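Local atomic coordinates of capsular polysaccharide export system protein KpsC (Thermosulfurimonas dismutans, PDB entry 6MGD), a protein that acts as a beta(2,7) Kdo transferase, probably helping to build the glycolipid anchor of Gram-negative bacterial capsules. Residues E2-Y7 and F21-G26; P149-K154 and N191-Y196; K154-P159 and A236-V241. All coordinates share one frame; numbering follows the deposited sequence.

How the interactions relate
Interaction 1 stands apart from the other two: its centre lies about 51 Å from that of interaction 2 and about 43 Å from that of interaction 3, across the chain's centre and in a different sheet. It is partly buried, pairing the outermost strand 24-28 with strand 4-7 through backbone bonds and aromatic packing. Interactions 2 and 3 share Lys154 and flank strand 155-159, with strand 193-197 on one side and strand 238-241 on the other. Interaction 2 is a surface contact where a loop meets the start of a strand, by one backbone hydrogen bond, a CH-pi contact and alkyl packing. Interaction 3 is buried, with valines and a histidine inside and charged groups at its entry.

Interaction 1 (E2-Y7 and F21-G26); sequences EDFYTY and FPTVKG
Phe4 and Phe21 put their rings against each other beside the place where strand 4-7 meets strand 24-26. The CB of Phe4 passes the CG2 methyl of Val24, a neighbour on the same face of the sheet. CG, anti to the carbonyl carbon (chi1 -79°), starts the ring on the Thr23 and Phe21 side, and beyond it CD1 comes within 3.7 Å of Thr23 OG1, which sits at the edge of the ring near its plane. Phe21 lies over one face of the Phe4 ring, with Phe21 CD1 3.9 Å above the plane, over its centre, and Phe4 CE2 and CZ each approach Phe21 CE1. The two planes are turned 46° to one another, an oblique pairing. Tyr67 adds an edge-to-face contact to Phe4, while Phe21 also packs on Leu89 and Ala91.

The backbones are joined by two hydrogen bonds. Lys25 N donates to Phe4 O at 3.0 Å, and Thr6 N reaches Gly26 O at 3.1 Å in an almost straight bond (170° at the hydrogen). Gly26 O also lies at the edge of the Tyr5 ring. The Thr6 and Val24 side chains cross at about a right angle, CG2 of the threonine against CG1 of the valine, and Thr6 OG1 is hydrogen-bonded to Asn27 OD1. At the outer end, Lys25 CG lies 3.4 Å from Glu2 CA, its aliphatic part lying against the Glu2 backbone, and Thr23 OG1 stands 3.2 Å from Asp3 CB.

Strand 4-7, helix 11-20 and strand 24-28 together make a beta-alpha-beta crossover with parallel strands, placed at one margin of a mixed sheet; such a unit is consistent with the Rossmann-like domains of a GT-B glycosyltransferase.

Interaction 2 (P149-K154 and N191-Y196); sequences PRTDKK and NAYIVY
Pro149 covers one face of the Tyr193 ring where the loop leading to strand 155-159 passes the start of strand 193-196, at the surface of the parallel, Rossmann-like sheet expected of a GT-B glycosyltransferase. Pro149 CG makes the CH-pi contact, 3.7 Å from the ring centroid and 25° off the normal; it lies toward the rim, closest to CE1 at 3.4 Å. Pro149 CB has Tyr193 CZ as its nearest ring atom. The hydroxyl oxygen of Tyr193 is hydrogen-bonded to Glu222 OE1, so the tip of the tyrosine is pinned while its face is covered. Tyr193 CG, anti to the backbone N (chi1 -172°), starts the ring on the proline side.

Further on, Thr151 brings its CG2 methyl to 4.3 Å from Tyr193 CB, while its OG1 donates a hydrogen bond to OD1 of the next residue, Asp152. Lys153 then runs past the carbonyl of Asn191: CB, CG and CD each lie 3.4 Å from Asn191 O, so the contact is made by the aliphatic part and the ammonium end leads away. Lys154 brings the chain up to the sheet. Its CB lies near the methyl of Ala192, and its carbonyl oxygen takes the N-H of Tyr193 at 2.7 Å, the donor tilted 24° out of the carbonyl plane, while Ala192 CB lies 3.2 Å from the same Lys154 O.

Interaction 3 (K154-P159 and A236-V241); sequences KIIVVP and ADEVHV
Val157 and Val239 lie side by side, pointing the same way, on the tightly packed face of this strand pair: Val157 CG1 is 3.6 Å from Val239 CG2 and also touches Ala236 CB. Farther along this face, Pro159 CG packs on Val241 CG1. On the other face the His240 ring takes Ile156 over its surface. Ile156 CG2 makes a CH-pi contact 3.8 Å from the ring centroid, and CD1 lies over the same ring, near NE2 and CE1. Strands 155-159 and 238-241 run parallel in the middle of a sheet with strand order 3-2-1-4-5-6, the Rossmann-like pattern of GT-B domains; bonds such as His240 N to Val157 O (2.9 Å) stitch them.

The entry end is more open and polar. Ile155 O accepts from both Asp237 N and Glu238 N, and Asp237 OD2 answers by taking Ile155 N at 2.9 Å through its anti lone pair. Glu238 CG, anti to the carbonyl carbon (chi1 -60°), begins an extended chain whose carboxylate has two partners: Lys154 NZ comes to OE2 at 3.2 Å from above its plane, forming a salt bridge, while His240 NE2 donates to OE1 at 3.1 Å, with OE1 in the ring plane. An alanine in place of Glu238 would probably leave the Lys154 ammonium without its counter-charge and His240 NE2 without this acceptor. The other ring nitrogen, His240 ND1, is hydrogen-bonded to Tyr260 OH.

Interaction 1 (E2-Y7 and F21-G26)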
loop_
_atom_site.group_PDB
_atom_site.type_symbol
_atom_site.label_atom_id
_atom_site.label_comp_id
_atom_site.label_asym_id
_atom_site.label_seq_id
_atom_site.Cartn_x
_atom_site.Cartn_y
_atom_site.Cartn_z
ATOM N N GLU A 2 21.837 19.355 9.248
ATOM C CA GLU A 2 20.982 18.997 10.372
ATOM C C GLU A 2 19.513 19.069 9.979
ATOM O O GLU A 2 18.698 19.670 10.678
ATOM C CB GLU A 2 21.269 19.900 11.572
ATOM C CG GLU A 2 21.446 21.365 11.219
ATOM C CD GLU A 2 22.600 22.004 11.967
ATOM O OE1 GLU A 2 23.589 21.295 12.252
ATOM O OE2 GLU A 2 22.519 23.212 12.276
ATOM N N ASP A 3 19.175 18.437 8.857
ATOM C CA ASP A 3 17.828 18.540 8.311
ATOM C C ASP A 3 16.898 17.443 8.822
ATOM O O ASP A 3 15.804 17.741 9.310
ATOM C CB ASP A 3 17.880 18.520 6.782
ATOM C CG ASP A 3 17.430 19.830 6.170
ATOM O OD1 ASP A 3 17.084 20.754 6.936
ATOM O OD2 ASP A 3 17.421 19.940 4.926
ATOM N N PHE A 4 17.305 16.179 8.718
ATOM C CA PHE A 4 16.439 15.066 9.075
ATOM C C PHE A 4 17.108 14.152 10.091
ATOM O O PHE A 4 18.333 14.002 10.114
ATOM C CB PHE A 4 16.039 14.250 7.841
ATOM C CG PHE A 4 14.940 14.873 7.036
ATOM C CD1 PHE A 4 15.225 15.827 6.072
ATOM C CD2 PHE A 4 13.621 14.509 7.243
ATOM C CE1 PHE A 4 14.214 16.404 5.330
ATOM C CE2 PHE A 4 12.605 15.082 6.504
ATOM C CZ PHE A 4 12.900 16.030 5.546
ATOM N N TYR A 5 16.275 13.538 10.928
ATOM C CA TYR A 5 16.705 12.552 11.905
ATOM C C TYR A 5 15.826 11.317 11.781
ATOM O O TYR A 5 14.650 11.409 11.420
ATOM C CB TYR A 5 16.632 13.103 13.336
ATOM C CG TYR A 5 17.600 14.232 13.595
ATOM C CD1 TYR A 5 18.885 13.974 14.051
ATOM C CD2 TYR A 5 17.232 15.553 13.377
ATOM C CE1 TYR A 5 19.778 14.999 14.288
ATOM C CE2 TYR A 5 18.118 16.587 13.610
ATOM C CZ TYR A 5 19.390 16.304 14.065
ATOM O OH TYR A 5 20.280 17.327 14.299
ATOM N N THR A 6 16.409 10.160 12.078
ATOM C CA THR A 6 15.692 8.895 12.031
ATOM C C THR A 6 15.364 8.418 13.441
ATOM O O THR A 6 16.082 8.710 14.401
ATOM C CB THR A 6 16.506 7.824 11.297
ATOM O OG1 THR A 6 17.783 7.674 11.928
ATOM C CG2 THR A 6 16.703 8.214 9.837
ATOM N N TYR A 7 14.267 7.672 13.554
ATOM C CA TYR A 7 13.774 7.180 14.837
ATOM C C TYR A 7 13.825 5.658 14.832
ATOM O O TYR A 7 12.999 5.006 14.183
ATOM C CB TYR A 7 12.356 7.684 15.105
ATOM C CG TYR A 7 11.830 7.349 16.482
ATOM C CD1 TYR A 7 10.912 6.325 16.668
ATOM C CD2 TYR A 7 12.253 8.062 17.598
ATOM C CE1 TYR A 7 10.430 6.019 17.922
ATOM C CE2 TYR A 7 11.777 7.765 18.859
ATOM C CZ TYR A 7 10.865 6.743 19.016
ATOM O OH TYR A 7 10.385 6.441 20.272
ATOM N N PHE A 21 16.882 10.644 1.458
ATOM C CA PHE A 21 17.161 11.805 2.301
ATOM C C PHE A 21 18.666 11.874 2.518
ATOM O O PHE A 21 19.189 11.310 3.493
ATOM C CB PHE A 21 16.414 11.718 3.630
ATOM C CG PHE A 21 14.924 11.623 3.482
ATOM C CD1 PHE A 21 14.147 12.768 3.406
ATOM C CD2 PHE A 21 14.298 10.389 3.423
ATOM C CE1 PHE A 21 12.774 12.685 3.272
ATOM C CE2 PHE A 21 12.925 10.298 3.289
ATOM C CZ PHE A 21 12.162 11.448 3.213
ATOM N N PRO A 22 19.407 12.549 1.634
ATOM C CA PRO A 22 20.867 12.618 1.798
ATOM C C PRO A 22 21.313 13.447 2.990
ATOM O O PRO A 22 22.503 13.409 3.332
ATOM C CB PRO A 22 21.337 13.248 0.480
ATOM C CG PRO A 22 20.169 14.057 0.024
ATOM C CD PRO A 22 18.945 13.289 0.447
ATOM N N THR A 23 20.409 14.188 3.631
ATOM C CA THR A 23 20.747 15.036 4.765
ATOM C C THR A 23 20.430 14.380 6.104
ATOM O O THR A 23 20.327 15.078 7.118
ATOM C CB THR A 23 20.024 16.379 4.657
ATOM O OG1 THR A 23 18.609 16.168 4.735
ATOM C CG2 THR A 23 20.360 17.061 3.336
ATOM N N VAL A 24 20.257 13.056 6.128
ATOM C CA VAL A 24 20.074 12.356 7.394
ATOM C C VAL A 24 21.319 12.545 8.247
ATOM O O VAL A 24 22.450 12.370 7.774
ATOM C CB VAL A 24 19.767 10.871 7.150
ATOM C CG1 VAL A 24 19.894 10.078 8.443
ATOM C CG2 VAL A 24 18.373 10.711 6.574
ATOM N N LYS A 25 21.117 12.912 9.511
ATOM C CA LYS A 25 22.214 13.311 10.385
ATOM C C LYS A 25 22.460 12.364 11.545
ATOM O O LYS A 25 23.617 12.083 11.865
ATOM C CB LYS A 25 21.955 14.717 10.931
ATOM C CG LYS A 25 22.050 15.796 9.876
ATOM C CD LYS A 25 23.478 15.965 9.381
ATOM C CE LYS A 25 23.625 15.516 7.936
ATOM N NZ LYS A 25 25.047 15.551 7.492
ATOM N N GLY A 26 21.413 11.872 12.195
ATOM C CA GLY A 26 21.603 11.021 13.352
ATOM C C GLY A 26 20.380 10.175 13.607
ATOM O O GLY A 26 19.287 10.457 13.107
#

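Interaction 2 (P149-K154 and N191-Y196)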
loop_
_atom_site.group_PDB
_atom_site.type_symbol
_atom_site.label_atom_id
_atom_site.label_comp_id
_atom_site.label_asym_id
_atom_site.label_seq_id
_atom_site.Cartn_x
_atom_site.Cartn_y
_atom_site.Cartn_z
ATOM N N PRO A 149 -10.452 -23.223 -12.426
ATOM C CA PRO A 149 -11.551 -24.191 -12.481
ATOM C C PRO A 149 -12.547 -23.847 -13.575
ATOM O O PRO A 149 -12.810 -22.680 -13.873
ATOM C CB PRO A 149 -12.192 -24.076 -11.093
ATOM C CG PRO A 149 -11.892 -22.673 -10.677
ATOM C CD PRO A 149 -10.523 -22.373 -11.224
ATOM N N ARG A 150 -13.100 -24.893 -14.183
ATOM C CA ARG A 150 -14.131 -24.763 -15.210
ATOM C C ARG A 150 -15.478 -24.984 -14.535
ATOM O O ARG A 150 -15.866 -26.122 -14.257
ATOM C CB ARG A 150 -13.901 -25.758 -16.343
ATOM C CG ARG A 150 -12.618 -25.538 -17.123
ATOM C CD ARG A 150 -12.665 -24.234 -17.895
ATOM N NE ARG A 150 -13.838 -24.157 -18.760
ATOM C CZ ARG A 150 -13.912 -24.696 -19.972
ATOM N NH1 ARG A 150 -12.876 -25.361 -20.469
ATOM N NH2 ARG A 150 -15.020 -24.573 -20.689
ATOM N N THR A 151 -16.192 -23.895 -14.267
ATOM C CA THR A 151 -17.474 -23.981 -13.584
ATOM C C THR A 151 -18.371 -22.847 -14.056
ATOM O O THR A 151 -17.927 -21.904 -14.717
ATOM C CB THR A 151 -17.301 -23.935 -12.061
ATOM O OG1 THR A 151 -18.541 -24.272 -11.427
ATOM C CG2 THR A 151 -16.875 -22.546 -11.619
ATOM N N ASP A 152 -19.651 -22.954 -13.707
ATOM C CA ASP A 152 -20.639 -21.929 -14.010
ATOM C C ASP A 152 -20.747 -20.871 -12.919
ATOM O O ASP A 152 -21.409 -19.849 -13.132
ATOM C CB ASP A 152 -22.011 -22.574 -14.230
ATOM C CG ASP A 152 -22.443 -23.435 -13.057
ATOM O OD1 ASP A 152 -21.561 -23.971 -12.354
ATOM O OD2 ASP A 152 -23.665 -23.575 -12.836
ATOM N N LYS A 153 -20.122 -21.090 -11.766
ATOM C CA LYS A 153 -20.193 -20.148 -10.663
ATOM C C LYS A 153 -19.237 -18.980 -10.892
ATOM O O LYS A 153 -18.262 -19.073 -11.643
ATOM C CB LYS A 153 -19.856 -20.843 -9.343
ATOM C CG LYS A 153 -20.579 -22.161 -9.137
ATOM C CD LYS A 153 -19.894 -23.007 -8.077
ATOM C CE LYS A 153 -20.448 -24.422 -8.063
ATOM N NZ LYS A 153 -19.671 -25.315 -7.161
ATOM N N LYS A 154 -19.530 -17.866 -10.226
ATOM C CA LYS A 154 -18.657 -16.702 -10.300
ATOM C C LYS A 154 -17.348 -16.985 -9.576
ATOM O O LYS A 154 -17.343 -17.473 -8.443
ATOM C CB LYS A 154 -19.348 -15.478 -9.700
ATOM C CG LYS A 154 -18.531 -14.199 -9.799
ATOM C CD LYS A 154 -19.409 -12.962 -9.684
ATOM C CE LYS A 154 -20.016 -12.822 -8.300
ATOM N NZ LYS A 154 -20.807 -11.565 -8.178
ATOM N N ASN A 191 -22.936 -18.786 -3.536
ATOM C CA ASN A 191 -22.779 -19.761 -4.609
ATOM C C ASN A 191 -21.509 -19.583 -5.427
ATOM O O ASN A 191 -21.227 -20.425 -6.288
ATOM C CB ASN A 191 -23.986 -19.705 -5.555
ATOM C CG ASN A 191 -25.300 -19.924 -4.837
ATOM O OD1 ASN A 191 -26.099 -19.000 -4.688
ATOM N ND2 ASN A 191 -25.535 -21.154 -4.392
ATOM N N ALA A 192 -20.743 -18.523 -5.195
ATOM C CA ALA A 192 -19.556 -18.269 -5.996
ATOM C C ALA A 192 -18.462 -19.287 -5.683
ATOM O O ALA A 192 -18.442 -19.919 -4.623
ATOM C CB ALA A 192 -19.041 -16.850 -5.753
ATOM N N TYR A 193 -17.542 -19.445 -6.633
ATOM C CA TYR A 193 -16.366 -20.286 -6.442
ATOM C C TYR A 193 -15.276 -19.430 -5.807
ATOM O O TYR A 193 -14.726 -18.530 -6.450
ATOM C CB TYR A 193 -15.896 -20.889 -7.764
ATOM C CG TYR A 193 -14.805 -21.929 -7.608
ATOM C CD1 TYR A 193 -13.474 -21.555 -7.468
ATOM C CD2 TYR A 193 -15.106 -23.286 -7.600
ATOM C CE1 TYR A 193 -12.476 -22.498 -7.318
ATOM C CE2 TYR A 193 -14.114 -24.238 -7.455
ATOM C CZ TYR A 193 -12.800 -23.838 -7.316
ATOM O OH TYR A 193 -11.806 -24.780 -7.171
ATOM N N ILE A 194 -14.968 -19.708 -4.546
ATOM C CA ILE A 194 -13.995 -18.936 -3.784
ATOM C C ILE A 194 -12.700 -19.729 -3.716
ATOM O O ILE A 194 -12.690 -20.879 -3.259
ATOM C CB ILE A 194 -14.517 -18.606 -2.376
ATOM C CG1 ILE A 194 -15.845 -17.852 -2.467
ATOM C CG2 ILE A 194 -13.485 -17.796 -1.607
ATOM C CD1 ILE A 194 -16.449 -17.510 -1.126
ATOM N N VAL A 195 -11.612 -19.120 -4.175
ATOM C CA VAL A 195 -10.278 -19.699 -4.086
ATOM C C VAL A 195 -9.438 -18.787 -3.202
ATOM O O VAL A 195 -9.321 -17.586 -3.473
ATOM C CB VAL A 195 -9.638 -19.886 -5.471
ATOM C CG1 VAL A 195 -9.896 -18.677 -6.355
ATOM C CG2 VAL A 195 -8.149 -20.134 -5.337
ATOM N N TYR A 196 -8.871 -19.352 -2.140
ATOM C CA TYR A 196 -8.090 -18.594 -1.172
ATOM C C TYR A 196 -6.610 -18.739 -1.493
ATOM O O TYR A 196 -6.069 -19.851 -1.473
ATOM C CB TYR A 196 -8.376 -19.064 0.253
ATOM C CG TYR A 196 -7.523 -18.387 1.304
ATOM C CD1 TYR A 196 -7.656 -17.029 1.566
ATOM C CD2 TYR A 196 -6.595 -19.109 2.044
ATOM C CE1 TYR A 196 -6.886 -16.407 2.530
ATOM C CE2 TYR A 196 -5.819 -18.495 3.011
ATOM C CZ TYR A 196 -5.969 -17.144 3.248
ATOM O OH TYR A 196 -5.200 -16.527 4.208
#

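Interaction 3 (K154-P159 and A236-V241)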
loop_
_atom_site.group_PDB
_atom_site.type_symbol
_atom_site.label_atom_id
_atom_site.label_comp_id
_atom_site.label_asym_id
_atom_site.label_seq_id
_atom_site.Cartn_x
_atom_site.Cartn_y
_atom_site.Cartn_z
ATOM N N LYS A 154 -19.530 -17.866 -10.226
ATOM C CA LYS A 154 -18.657 -16.702 -10.300
ATOM C C LYS A 154 -17.348 -16.985 -9.576
ATOM O O LYS A 154 -17.343 -17.473 -8.443
ATOM C CB LYS A 154 -19.348 -15.478 -9.700
ATOM C CG LYS A 154 -18.531 -14.199 -9.799
ATOM C CD LYS A 154 -19.409 -12.962 -9.684
ATOM C CE LYS A 154 -20.016 -12.822 -8.300
ATOM N NZ LYS A 154 -20.807 -11.565 -8.178
ATOM N N ILE A 155 -16.234 -16.689 -10.238
ATOM C CA ILE A 155 -14.906 -16.936 -9.687
ATOM C C ILE A 155 -14.514 -15.754 -8.807
ATOM O O ILE A 155 -14.392 -14.622 -9.291
ATOM C CB ILE A 155 -13.871 -17.159 -10.802
ATOM C CG1 ILE A 155 -14.312 -18.299 -11.725
ATOM C CG2 ILE A 155 -12.504 -17.475 -10.208
ATOM C CD1 ILE A 155 -14.381 -19.647 -11.040
ATOM N N ILE A 156 -14.317 -16.016 -7.515
ATOM C CA ILE A 156 -13.862 -15.017 -6.553
ATOM C C ILE A 156 -12.505 -15.455 -6.008
ATOM O O ILE A 156 -12.321 -16.629 -5.665
ATOM C CB ILE A 156 -14.884 -14.817 -5.415
ATOM C CG1 ILE A 156 -16.161 -14.156 -5.937
ATOM C CG2 ILE A 156 -14.291 -13.972 -4.295
ATOM C CD1 ILE A 156 -17.149 -13.774 -4.839
ATOM N N VAL A 157 -11.555 -14.518 -5.948
ATOM C CA VAL A 157 -10.220 -14.764 -5.412
ATOM C C VAL A 157 -10.036 -13.913 -4.163
ATOM O O VAL A 157 -10.455 -12.750 -4.121
ATOM C CB VAL A 157 -9.112 -14.462 -6.448
ATOM C CG1 VAL A 157 -9.107 -12.990 -6.834
ATOM C CG2 VAL A 157 -7.739 -14.887 -5.929
ATOM N N VAL A 158 -9.424 -14.502 -3.141
ATOM C CA VAL A 158 -9.170 -13.821 -1.874
ATOM C C VAL A 158 -7.698 -13.979 -1.514
ATOM O O VAL A 158 -7.257 -15.090 -1.193
ATOM C CB VAL A 158 -10.074 -14.362 -0.752
ATOM C CG1 VAL A 158 -9.662 -13.782 0.595
ATOM C CG2 VAL A 158 -11.535 -14.050 -1.039
ATOM N N PRO A 159 -6.902 -12.908 -1.565
ATOM C CA PRO A 159 -5.489 -13.002 -1.167
ATOM C C PRO A 159 -5.357 -12.866 0.342
ATOM O O PRO A 159 -5.785 -11.868 0.926
ATOM C CB PRO A 159 -4.838 -11.822 -1.900
ATOM C CG PRO A 159 -5.937 -10.820 -2.022
ATOM C CD PRO A 159 -7.231 -11.594 -2.144
ATOM N N ALA A 236 -9.837 -14.585 -12.520
ATOM C CA ALA A 236 -10.881 -14.260 -11.560
ATOM C C ALA A 236 -11.893 -13.291 -12.157
ATOM O O ALA A 236 -11.555 -12.429 -12.972
ATOM C CB ALA A 236 -10.282 -13.657 -10.287
ATOM N N ASP A 237 -13.152 -13.449 -11.737
ATOM C CA ASP A 237 -14.193 -12.490 -12.089
ATOM C C ASP A 237 -14.162 -11.278 -11.166
ATOM O O ASP A 237 -14.299 -10.140 -11.630
ATOM C CB ASP A 237 -15.567 -13.162 -12.036
ATOM C CG ASP A 237 -15.741 -14.222 -13.107
ATOM O OD1 ASP A 237 -15.468 -13.924 -14.289
ATOM O OD2 ASP A 237 -16.146 -15.353 -12.764
ATOM N N GLU A 238 -13.987 -11.505 -9.864
ATOM C CA GLU A 238 -13.909 -10.440 -8.876
ATOM C C GLU A 238 -12.833 -10.782 -7.854
ATOM O O GLU A 238 -12.555 -11.957 -7.594
ATOM C CB GLU A 238 -15.254 -10.222 -8.164
ATOM C CG GLU A 238 -16.408 -9.843 -9.083
ATOM C CD GLU A 238 -17.729 -9.714 -8.343
ATOM O OE1 GLU A 238 -17.770 -10.021 -7.133
ATOM O OE2 GLU A 238 -18.727 -9.305 -8.973
ATOM N N VAL A 239 -12.235 -9.744 -7.271
ATOM C CA VAL A 239 -11.198 -9.889 -6.252
ATOM C C VAL A 239 -11.734 -9.324 -4.941
ATOM O O VAL A 239 -12.136 -8.156 -4.880
ATOM C CB VAL A 239 -9.899 -9.178 -6.663
ATOM C CG1 VAL A 239 -8.791 -9.473 -5.663
ATOM C CG2 VAL A 239 -9.486 -9.593 -8.063
ATOM N N HIS A 240 -11.738 -10.142 -3.891
ATOM C CA HIS A 240 -12.251 -9.740 -2.583
ATOM C C HIS A 240 -11.108 -9.736 -1.577
ATOM O O HIS A 240 -10.528 -10.787 -1.287
ATOM C CB HIS A 240 -13.380 -10.664 -2.125
ATOM C CG HIS A 240 -14.628 -10.545 -2.947
ATOM N ND1 HIS A 240 -15.890 -10.622 -2.400
ATOM C CD2 HIS A 240 -14.805 -10.359 -4.278
ATOM C CE1 HIS A 240 -16.791 -10.486 -3.358
ATOM N NE2 HIS A 240 -16.159 -10.324 -4.506
ATOM N N VAL A 241 -10.794 -8.554 -1.041
ATOM C CA VAL A 241 -9.635 -8.358 -0.182
ATOM C C VAL A 241 -10.076 -7.714 1.128
ATOM O O VAL A 241 -11.225 -7.307 1.297
ATOM C CB VAL A 241 -8.550 -7.492 -0.856
ATOM C CG1 VAL A 241 -8.228 -8.022 -2.243
ATOM C CG2 VAL A 241 -9.001 -6.040 -0.926
#